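Local coordinates for Esterase/lipase (Uncultured bacterium, PDB 3K6K), which probably hydrolyses carboxylic ester bonds as an alpha/beta-hydrolase of the hormone-sensitive lipase family, at the interface of chains A and B. Sequence-based numbering; all coordinates share one arbitrary frame. Chains: chain A/B, Esterase/lipase.

The interface of chains A and B. Residues chain A 261-262, 265-266, 268-271; chain B 249, 254, 258, 275, 277.
Two copies of the esterase meet edge to edge here: strand 271-276 of chain B runs antiparallel to strand 271-276 of chain A, so the beta-sheets join across a two-fold axis, while helices 254-266 pack beside them. The structure alone does not show that this dimer forms in solution, though a continuous sheet fits a genuine one.

B:Ile275 is the centre of the patch. Its backbone N donates to A:Val271 O at 2.9 Å, reaching the carbonyl nearly along the C=O axis (161° at the oxygen), and its own carbonyl O takes a weak return bond from A:Val271 N at 3.3 Å. The pair forms the beta bridge that sets the register of the strands. The side chain of B:Ile275 leaves the bridge towards helix 254-266 of chain A and spreads its two branches along it. CG2, anti to the backbone N, lies on the bare backbone of A:Gly265, 3.6 Å from its CA; CG1, anti to the carbonyl carbon (chi1 -45°), continues straight through chi2 180° and carries CD1 to the last turn but one, near the carbonyl and methyl of A:Ala261.

B:Pro277 covers the turn that follows that helix. CB and CG of the ring sit against the carbonyl of A:Gly268, with CG 3.4 Å from A:Gly268 O, and CD rests 3.7 Å from A:Ser270 CA. The ring thus packs mainly on backbone.

Towards the other flank, A:Glu262 extends from the helix and crosses B:Thr258 at about a right angle. The B:Thr258 methyl CG2 turns to the helix backbone at A:Glu262 CA, while its hydroxyl OG1 gives a weak hydrogen bond to A:Glu262 OE1 of the carboxylate. Beside the strand bridge, water 1 links the chains, 2.5 Å from the hydroxyl A:Ser270 OG and 2.9 Å from B:Ile275 O.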
ATOM      1  N   ALA A 261       6.116  -4.081  -2.884  1.00 13.11           N
ATOM      2  CA  ALA A 261       5.088  -4.377  -1.875  1.00 12.69           C
ATOM      3  C   ALA A 261       4.621  -5.836  -2.105  1.00 11.51           C
ATOM      4  O   ALA A 261       4.539  -6.615  -1.167  1.00 11.16           O
ATOM      5  CB  ALA A 261       3.914  -3.362  -1.956  1.00 10.65           C
ATOM      6  N   GLU A 262       4.330  -6.201  -3.358  1.00 11.39           N
ATOM      7  CA  GLU A 262       3.941  -7.564  -3.641  1.00 12.21           C
ATOM      8  C   GLU A 262       4.907  -8.561  -2.964  1.00 12.55           C
ATOM      9  O   GLU A 262       4.491  -9.405  -2.104  1.00 13.94           O
ATOM     10  CB  GLU A 262       3.905  -7.815  -5.154  1.00 12.65           C
ATOM     11  CG  GLU A 262       3.286  -9.133  -5.546  1.00 12.26           C
ATOM     12  CD  GLU A 262       3.099  -9.195  -7.001  1.00 14.00           C
ATOM     13  OE1 GLU A 262       2.007  -8.927  -7.484  1.00 16.78           O
ATOM     14  OE2 GLU A 262       4.083  -9.422  -7.704  1.00 18.03           O
ATOM     15  N   GLY A 265       5.673  -8.341   0.859  1.00 14.84           N
ATOM     16  CA  GLY A 265       4.549  -8.810   1.676  1.00 15.11           C
ATOM     17  C   GLY A 265       4.524 -10.321   1.658  1.00 16.16           C
ATOM     18  O   GLY A 265       4.324 -10.927   2.690  1.00 16.68           O
ATOM     19  N   ALA A 266       4.818 -10.913   0.498  1.00 15.98           N
ATOM     20  CA  ALA A 266       4.758 -12.372   0.310  1.00 16.49           C
ATOM     21  C   ALA A 266       5.916 -13.056   1.008  1.00 16.40           C
ATOM     22  O   ALA A 266       5.836 -14.261   1.300  1.00 17.44           O
ATOM     23  CB  ALA A 266       4.772 -12.743  -1.209  1.00 15.35           C
ATOM     24  N   GLY A 268       6.689 -12.081   3.844  1.00 14.91           N
ATOM     25  CA  GLY A 268       6.317 -11.930   5.266  1.00 15.17           C
ATOM     26  C   GLY A 268       6.829 -10.663   5.914  1.00 14.70           C
ATOM     27  O   GLY A 268       6.990 -10.636   7.084  1.00 14.95           O
ATOM     28  N   VAL A 269       7.079  -9.617   5.128  1.00 15.54           N
ATOM     29  CA  VAL A 269       7.488  -8.302   5.647  1.00 14.40           C
ATOM     30  C   VAL A 269       6.212  -7.473   5.826  1.00 14.31           C
ATOM     31  O   VAL A 269       5.328  -7.577   4.999  1.00 13.80           O
ATOM     32  CB  VAL A 269       8.474  -7.602   4.620  1.00 14.30           C
ATOM     33  CG1 VAL A 269       8.832  -6.219   5.043  1.00 14.11           C
ATOM     34  CG2 VAL A 269       9.732  -8.357   4.487  1.00 10.72           C
ATOM     35  N   SER A 270       6.096  -6.687   6.895  1.00 15.02           N
ATOM     36  CA  SER A 270       4.964  -5.714   7.020  1.00 15.53           C
ATOM     37  C   SER A 270       5.161  -4.640   5.962  1.00 16.73           C
ATOM     38  O   SER A 270       6.277  -4.154   5.805  1.00 16.79           O
ATOM     39  CB  SER A 270       4.953  -5.054   8.373  1.00 15.60           C
ATOM     40  OG  SER A 270       3.902  -4.122   8.457  1.00 15.03           O
ATOM     41  N   VAL A 271       4.113  -4.295   5.207  1.00 15.88           N
ATOM     42  CA  VAL A 271       4.289  -3.287   4.200  1.00 15.77           C
ATOM     43  C   VAL A 271       3.068  -2.416   4.144  1.00 16.22           C
ATOM     44  O   VAL A 271       1.926  -2.895   4.068  1.00 14.67           O
ATOM     45  CB  VAL A 271       4.543  -3.848   2.761  1.00 15.50           C
ATOM     46  CG1 VAL A 271       4.765  -2.686   1.796  1.00 15.48           C
ATOM     47  CG2 VAL A 271       5.779  -4.732   2.700  1.00 13.52           C
TER
ATOM     48  N   SER B 249      -0.509 -11.679   3.887  1.00 11.99           N
ATOM     49  CA  SER B 249       0.570 -12.294   3.071  1.00 13.85           C
ATOM     50  C   SER B 249       0.185 -13.633   2.432  1.00 15.09           C
ATOM     51  O   SER B 249       0.755 -13.980   1.421  1.00 16.64           O
ATOM     52  CB  SER B 249       1.879 -12.532   3.899  1.00 13.34           C
ATOM     53  OG  SER B 249       1.618 -13.404   4.993  1.00  9.39           O
ATOM     54  N   LEU B 254      -3.099 -12.012  -3.530  1.00 14.06           N
ATOM     55  CA  LEU B 254      -2.306 -10.870  -3.011  1.00 14.07           C
ATOM     56  C   LEU B 254      -2.133  -9.937  -4.184  1.00 13.62           C
ATOM     57  O   LEU B 254      -2.324  -8.762  -4.038  1.00 12.16           O
ATOM     58  CB  LEU B 254      -0.922 -11.273  -2.492  1.00 11.84           C
ATOM     59  CG  LEU B 254       0.001 -10.113  -2.042  1.00 13.60           C
ATOM     60  CD1 LEU B 254      -0.518  -9.334  -0.822  1.00  3.73           C
ATOM     61  CD2 LEU B 254       1.392 -10.672  -1.702  1.00 15.18           C
ATOM     62  N   THR B 258      -2.257  -5.708  -5.021  1.00 13.20           N
ATOM     63  CA  THR B 258      -1.185  -4.877  -5.440  1.00 12.01           C
ATOM     64  C   THR B 258      -1.418  -4.320  -6.838  1.00 13.11           C
ATOM     65  O   THR B 258      -1.139  -3.111  -7.081  1.00 13.52           O
ATOM     66  CB  THR B 258       0.167  -5.511  -5.274  1.00 12.93           C
ATOM     67  OG1 THR B 258       0.224  -6.741  -5.998  1.00 10.41           O
ATOM     68  CG2 THR B 258       0.518  -5.723  -3.730  1.00 11.06           C
ATOM     69  N   ILE B 275      -0.200  -4.767   3.728  1.00  8.77           N
ATOM     70  CA  ILE B 275       0.005  -6.199   3.716  1.00 10.20           C
ATOM     71  C   ILE B 275       0.484  -6.757   5.084  1.00 10.83           C
ATOM     72  O   ILE B 275       1.527  -6.363   5.596  1.00  7.30           O
ATOM     73  CB  ILE B 275       1.034  -6.511   2.683  1.00 11.45           C
ATOM     74  CG1 ILE B 275       0.703  -5.701   1.410  1.00 11.28           C
ATOM     75  CG2 ILE B 275       1.166  -8.053   2.476  1.00  9.87           C
ATOM     76  CD1 ILE B 275       1.741  -5.977   0.290  1.00 12.88           C
ATOM     77  N   PRO B 277       1.857  -9.599   7.738  1.00 12.39           N
ATOM     78  CA  PRO B 277       2.589 -10.874   7.777  1.00 12.84           C
ATOM     79  C   PRO B 277       1.804 -12.035   8.365  1.00 12.95           C
ATOM     80  O   PRO B 277       1.110 -11.894   9.383  1.00 12.92           O
ATOM     81  CB  PRO B 277       3.816 -10.559   8.630  1.00 11.82           C
ATOM     82  CG  PRO B 277       4.122  -9.184   8.240  1.00 13.36           C
ATOM     83  CD  PRO B 277       2.767  -8.488   8.068  1.00 13.55           C
TER
HETATM   84  O   HOH W   1       1.578  -4.894   8.105  1.00 13.06           O